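Plm1 (Streptomyces sp. HK803, PDB 4HXY) probably catalyses the NADPH-dependent reduction of a beta-keto group on the growing polyketide in the first module of phoslactomycin biosynthesis. Local coordinates at residues Asp315-Trp327 against Tyr335-Arg347. Sequence-based numbering, arbitrary orientation.
Sequences DDFVLFSSISGIW and YAAGNACLDALAR. With NDP (NADPH dihydro-nicotinamide-adenine-dinucleotide phosphate), chain C.
Y335 OH is gripped by the nicotinamide ribose, hydrogen-bonded at 2.8 Å to O2D of NADPH, and by a water shared with S322 OG. The water oxygen lies 2.6 Å from Y335 OH. It sits 2.7 Å from S322 OG, so it joins the serine of strand 316-322 to the tyrosine of helix 333-351. With CG anti to the backbone N (chi1 -173°), the Y335 ring leans toward the strand end, its CD2-CE2 side beside S322 and S324. N339 lays ND2 over the centre of that ring, 3.3 Å above its plane, while its OD1 accepts from K300, which also bonds NADPH. S322 OG additionally accepts a nearly straight bond (169°) from S324 N, fixing the turn beyond the strand. One turn further along the helix, D343 OD2 takes two waters that reach S321 OG and the carbonyls of S322 and G325. S321 OG lies 3.0 Å from D343 OD1, a bond whose proton is not settled, and OD1 also bonds S358. Farther along, L319 CD1 packs on L342 CD2 and L345 CD2, both at 4.1 Å. S322 and Y335 by the nicotinamide riboside, with N339 behind them through K300, resemble the Asn-Ser-Tyr-Lys set of short-chain dehydrogenases/reductases, so S322 and Y335 are probably the catalytic pair.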
# COMPACT_ATOMS: atom_id res chain seq x y z
N ASP A 315 -14.17 -14.30 -9.98
CA ASP A 315 -15.28 -13.93 -9.10
C ASP A 315 -14.82 -12.92 -8.04
O ASP A 315 -15.60 -12.06 -7.62
CB ASP A 315 -15.84 -15.16 -8.36
CG ASP A 315 -16.53 -16.16 -9.30
OD1 ASP A 315 -16.95 -15.77 -10.39
OD2 ASP A 315 -16.68 -17.34 -8.91
N ASP A 316 -13.59 -13.11 -7.57
CA ASP A 316 -12.99 -12.27 -6.53
C ASP A 316 -11.48 -12.24 -6.64
O ASP A 316 -10.85 -13.24 -6.99
CB ASP A 316 -13.40 -12.77 -5.14
CG ASP A 316 -14.77 -12.29 -4.75
OD1 ASP A 316 -14.99 -11.05 -4.75
OD2 ASP A 316 -15.63 -13.16 -4.47
N PHE A 317 -10.92 -11.08 -6.32
CA PHE A 317 -9.48 -10.85 -6.34
C PHE A 317 -9.19 -10.03 -5.09
O PHE A 317 -9.48 -8.82 -5.07
CB PHE A 317 -9.13 -10.09 -7.62
CG PHE A 317 -7.66 -9.86 -7.85
CD1 PHE A 317 -6.89 -10.78 -8.52
CD2 PHE A 317 -7.08 -8.66 -7.51
CE1 PHE A 317 -5.54 -10.55 -8.79
CE2 PHE A 317 -5.73 -8.41 -7.78
CZ PHE A 317 -4.96 -9.37 -8.40
N VAL A 318 -8.66 -10.70 -4.07
CA VAL A 318 -8.59 -10.17 -2.72
C VAL A 318 -7.14 -9.98 -2.35
O VAL A 318 -6.37 -10.95 -2.30
CB VAL A 318 -9.28 -11.09 -1.70
CG1 VAL A 318 -9.28 -10.48 -0.29
CG2 VAL A 318 -10.73 -11.38 -2.15
N LEU A 319 -6.76 -8.74 -2.10
CA LEU A 319 -5.37 -8.42 -1.72
C LEU A 319 -5.25 -8.12 -0.22
O LEU A 319 -6.02 -7.34 0.32
CB LEU A 319 -4.89 -7.22 -2.55
CG LEU A 319 -5.01 -7.40 -4.06
CD1 LEU A 319 -4.58 -6.13 -4.81
CD2 LEU A 319 -4.21 -8.59 -4.55
N PHE A 320 -4.30 -8.78 0.45
CA PHE A 320 -4.04 -8.50 1.85
C PHE A 320 -2.96 -7.43 1.97
O PHE A 320 -1.76 -7.68 1.78
CB PHE A 320 -3.63 -9.77 2.58
CG PHE A 320 -4.79 -10.56 3.12
CD1 PHE A 320 -6.03 -10.55 2.52
CD2 PHE A 320 -4.62 -11.30 4.28
CE1 PHE A 320 -7.11 -11.27 3.05
CE2 PHE A 320 -5.69 -12.01 4.83
CZ PHE A 320 -6.93 -12.01 4.21
N SER A 321 -3.42 -6.21 2.22
CA SER A 321 -2.57 -5.08 2.42
C SER A 321 -2.39 -4.80 3.92
O SER A 321 -2.73 -5.63 4.75
CB SER A 321 -3.15 -3.88 1.65
OG SER A 321 -2.29 -2.77 1.70
N SER A 322 -1.89 -3.62 4.26
CA SER A 322 -1.51 -3.29 5.63
C SER A 322 -1.69 -1.82 5.90
O SER A 322 -1.53 -1.00 4.98
CB SER A 322 -0.03 -3.62 5.88
OG SER A 322 0.37 -3.17 7.17
N ILE A 323 -2.00 -1.48 7.16
CA ILE A 323 -1.91 -0.09 7.65
C ILE A 323 -0.56 0.57 7.32
O ILE A 323 -0.47 1.78 7.19
CB ILE A 323 -2.20 -0.00 9.16
CG1 ILE A 323 -1.32 -0.99 9.95
CG2 ILE A 323 -3.70 -0.26 9.39
CD1 ILE A 323 -1.34 -0.78 11.46
N SER A 324 0.48 -0.23 7.15
CA SER A 324 1.80 0.32 6.80
C SER A 324 1.74 1.15 5.52
O SER A 324 2.38 2.20 5.41
CB SER A 324 2.83 -0.79 6.65
OG SER A 324 4.11 -0.24 6.43
N GLY A 325 0.95 0.69 4.56
CA GLY A 325 0.82 1.40 3.30
C GLY A 325 -0.19 2.52 3.36
O GLY A 325 -0.40 3.23 2.35
N ILE A 326 -0.88 2.68 4.50
CA ILE A 326 -1.89 3.70 4.65
C ILE A 326 -1.28 4.92 5.35
O ILE A 326 -1.44 6.07 4.88
CB ILE A 326 -3.10 3.19 5.49
CG1 ILE A 326 -3.79 2.01 4.80
CG2 ILE A 326 -4.11 4.36 5.73
CD1 ILE A 326 -4.41 2.37 3.45
N TRP A 327 -0.61 4.67 6.48
CA TRP A 327 0.01 5.76 7.22
C TRP A 327 1.50 5.67 7.49
O TRP A 327 2.10 6.68 7.86
CB TRP A 327 -0.76 6.03 8.50
CG TRP A 327 -0.96 4.89 9.46
CD1 TRP A 327 -0.02 4.24 10.20
CD2 TRP A 327 -2.22 4.33 9.86
NE1 TRP A 327 -0.61 3.29 11.00
CE2 TRP A 327 -1.96 3.34 10.82
CE3 TRP A 327 -3.55 4.57 9.48
CZ2 TRP A 327 -2.98 2.61 11.44
CZ3 TRP A 327 -4.56 3.84 10.08
CH2 TRP A 327 -4.26 2.87 11.04
N TYR A 335 7.96 -2.36 2.78
CA TYR A 335 6.70 -3.00 3.15
C TYR A 335 5.56 -2.01 2.84
O TYR A 335 4.57 -2.34 2.19
CB TYR A 335 6.72 -3.36 4.61
CG TYR A 335 5.55 -4.17 5.09
CD1 TYR A 335 5.23 -5.38 4.51
CD2 TYR A 335 4.78 -3.73 6.16
CE1 TYR A 335 4.16 -6.14 4.96
CE2 TYR A 335 3.72 -4.46 6.61
CZ TYR A 335 3.42 -5.68 6.02
OH TYR A 335 2.36 -6.39 6.50
N ALA A 336 5.73 -0.78 3.29
CA ALA A 336 4.74 0.27 3.05
C ALA A 336 4.53 0.50 1.56
O ALA A 336 3.41 0.64 1.09
CB ALA A 336 5.17 1.60 3.75
N ALA A 337 5.62 0.56 0.81
CA ALA A 337 5.53 0.81 -0.62
C ALA A 337 4.71 -0.29 -1.30
O ALA A 337 3.81 -0.01 -2.10
CB ALA A 337 6.91 0.90 -1.23
N GLY A 338 5.01 -1.53 -0.97
CA GLY A 338 4.34 -2.66 -1.59
C GLY A 338 2.86 -2.67 -1.29
O GLY A 338 2.04 -2.97 -2.15
N ASN A 339 2.52 -2.34 -0.05
CA ASN A 339 1.12 -2.33 0.35
C ASN A 339 0.36 -1.20 -0.34
O ASN A 339 -0.78 -1.39 -0.77
CB ASN A 339 1.00 -2.30 1.87
CG ASN A 339 1.30 -3.65 2.49
OD1 ASN A 339 0.59 -4.61 2.25
ND2 ASN A 339 2.35 -3.72 3.32
N ALA A 340 0.99 -0.04 -0.49
CA ALA A 340 0.37 1.07 -1.21
C ALA A 340 0.12 0.66 -2.67
O ALA A 340 -0.88 1.05 -3.28
CB ALA A 340 1.25 2.33 -1.15
N CYS A 341 1.06 -0.09 -3.25
CA CYS A 341 0.87 -0.62 -4.60
C CYS A 341 -0.35 -1.51 -4.70
O CYS A 341 -1.10 -1.44 -5.69
CB CYS A 341 2.11 -1.37 -5.06
SG CYS A 341 3.56 -0.33 -5.41
N LEU A 342 -0.56 -2.37 -3.70
CA LEU A 342 -1.72 -3.28 -3.72
C LEU A 342 -3.01 -2.49 -3.76
O LEU A 342 -3.93 -2.79 -4.51
CB LEU A 342 -1.74 -4.18 -2.49
CG LEU A 342 -0.70 -5.27 -2.39
CD1 LEU A 342 -0.96 -6.10 -1.12
CD2 LEU A 342 -0.69 -6.14 -3.66
N ASP A 343 -3.10 -1.43 -2.95
CA ASP A 343 -4.33 -0.66 -2.88
C ASP A 343 -4.60 -0.05 -4.25
O ASP A 343 -5.74 -0.03 -4.70
CB ASP A 343 -4.23 0.42 -1.80
CG ASP A 343 -3.95 -0.15 -0.41
OD1 ASP A 343 -4.13 -1.38 -0.20
OD2 ASP A 343 -3.55 0.63 0.50
N ALA A 344 -3.54 0.40 -4.93
CA ALA A 344 -3.70 1.00 -6.26
C ALA A 344 -4.11 -0.02 -7.30
O ALA A 344 -4.90 0.28 -8.17
CB ALA A 344 -2.45 1.73 -6.72
N LEU A 345 -3.55 -1.23 -7.21
CA LEU A 345 -3.89 -2.29 -8.15
C LEU A 345 -5.38 -2.64 -8.02
O LEU A 345 -6.03 -2.83 -9.04
CB LEU A 345 -3.05 -3.53 -7.91
CG LEU A 345 -3.38 -4.72 -8.78
CD1 LEU A 345 -3.24 -4.39 -10.26
CD2 LEU A 345 -2.49 -5.89 -8.35
N ALA A 346 -5.92 -2.70 -6.80
CA ALA A 346 -7.34 -2.98 -6.67
C ALA A 346 -8.16 -1.91 -7.38
O ALA A 346 -9.13 -2.22 -8.06
CB ALA A 346 -7.77 -3.14 -5.22
N ARG A 347 -7.79 -0.64 -7.20
CA ARG A 347 -8.49 0.46 -7.88
C ARG A 347 -8.39 0.31 -9.40
O ARG A 347 -9.37 0.50 -10.12
CB ARG A 347 -7.93 1.82 -7.46
CG ARG A 347 -8.25 2.19 -6.04
CD ARG A 347 -7.98 3.66 -5.71
NE ARG A 347 -6.55 3.95 -5.61
CZ ARG A 347 -5.82 4.62 -6.51
NH1 ARG A 347 -6.38 5.12 -7.62
NH2 ARG A 347 -4.52 4.80 -6.28
PA NDP C . 3.54 -15.19 6.88
O1A NDP C . 3.11 -16.21 7.88
O2A NDP C . 5.01 -14.90 6.75
O5B NDP C . 2.98 -15.59 5.45
C5B NDP C . 3.57 -15.07 4.27
C4B NDP C . 3.50 -16.12 3.21
O4B NDP C . 4.03 -15.63 1.99
C3B NDP C . 4.31 -17.36 3.53
O3B NDP C . 3.47 -18.50 3.31
C2B NDP C . 5.46 -17.34 2.56
O2B NDP C . 5.78 -18.70 2.35
C1B NDP C . 4.80 -16.63 1.38
N9A NDP C . 5.70 -16.06 0.38
C8A NDP C . 6.69 -15.12 0.55
N7A NDP C . 7.29 -14.89 -0.63
C5A NDP C . 6.68 -15.67 -1.58
C6A NDP C . 6.86 -15.84 -2.95
N6A NDP C . 7.77 -15.20 -3.67
N1A NDP C . 6.04 -16.75 -3.60
C2A NDP C . 5.05 -17.44 -2.92
N3A NDP C . 4.86 -17.28 -1.57
C4A NDP C . 5.67 -16.40 -0.93
O3 NDP C . 2.83 -13.77 7.16
PN NDP C . 1.32 -13.49 7.56
O1N NDP C . 1.36 -12.72 8.82
O2N NDP C . 0.44 -14.67 7.48
O5D NDP C . 0.88 -12.37 6.50
C5D NDP C . 0.40 -12.71 5.23
C4D NDP C . 0.03 -11.43 4.50
O4D NDP C . -0.78 -10.61 5.32
C3D NDP C . 1.24 -10.60 4.14
O3D NDP C . 1.14 -10.19 2.82
C2D NDP C . 1.18 -9.40 5.06
O2D NDP C . 1.77 -8.24 4.51
C1D NDP C . -0.31 -9.28 5.33
N1N NDP C . -0.59 -8.67 6.63
C2N NDP C . -0.35 -9.36 7.79
C3N NDP C . -0.46 -8.77 9.05
C7N NDP C . -0.28 -9.54 10.30
O7N NDP C . -0.62 -8.88 11.46
N7N NDP C . 0.22 -10.76 10.37
C4N NDP C . -1.15 -7.43 9.13
C5N NDP C . -1.38 -6.77 7.81
C6N NDP C . -1.11 -7.42 6.63
P2B NDP C . 7.14 -19.19 1.66
O1X NDP C . 7.12 -20.69 1.82
O2X NDP C . 8.36 -18.56 2.36
O3X NDP C . 7.18 -18.77 0.25
O HOH W 1 -1.83 -0.07 2.23
O HOH W 2 1.37 -5.21 8.62
O HOH W 3 -2.36 3.01 0.24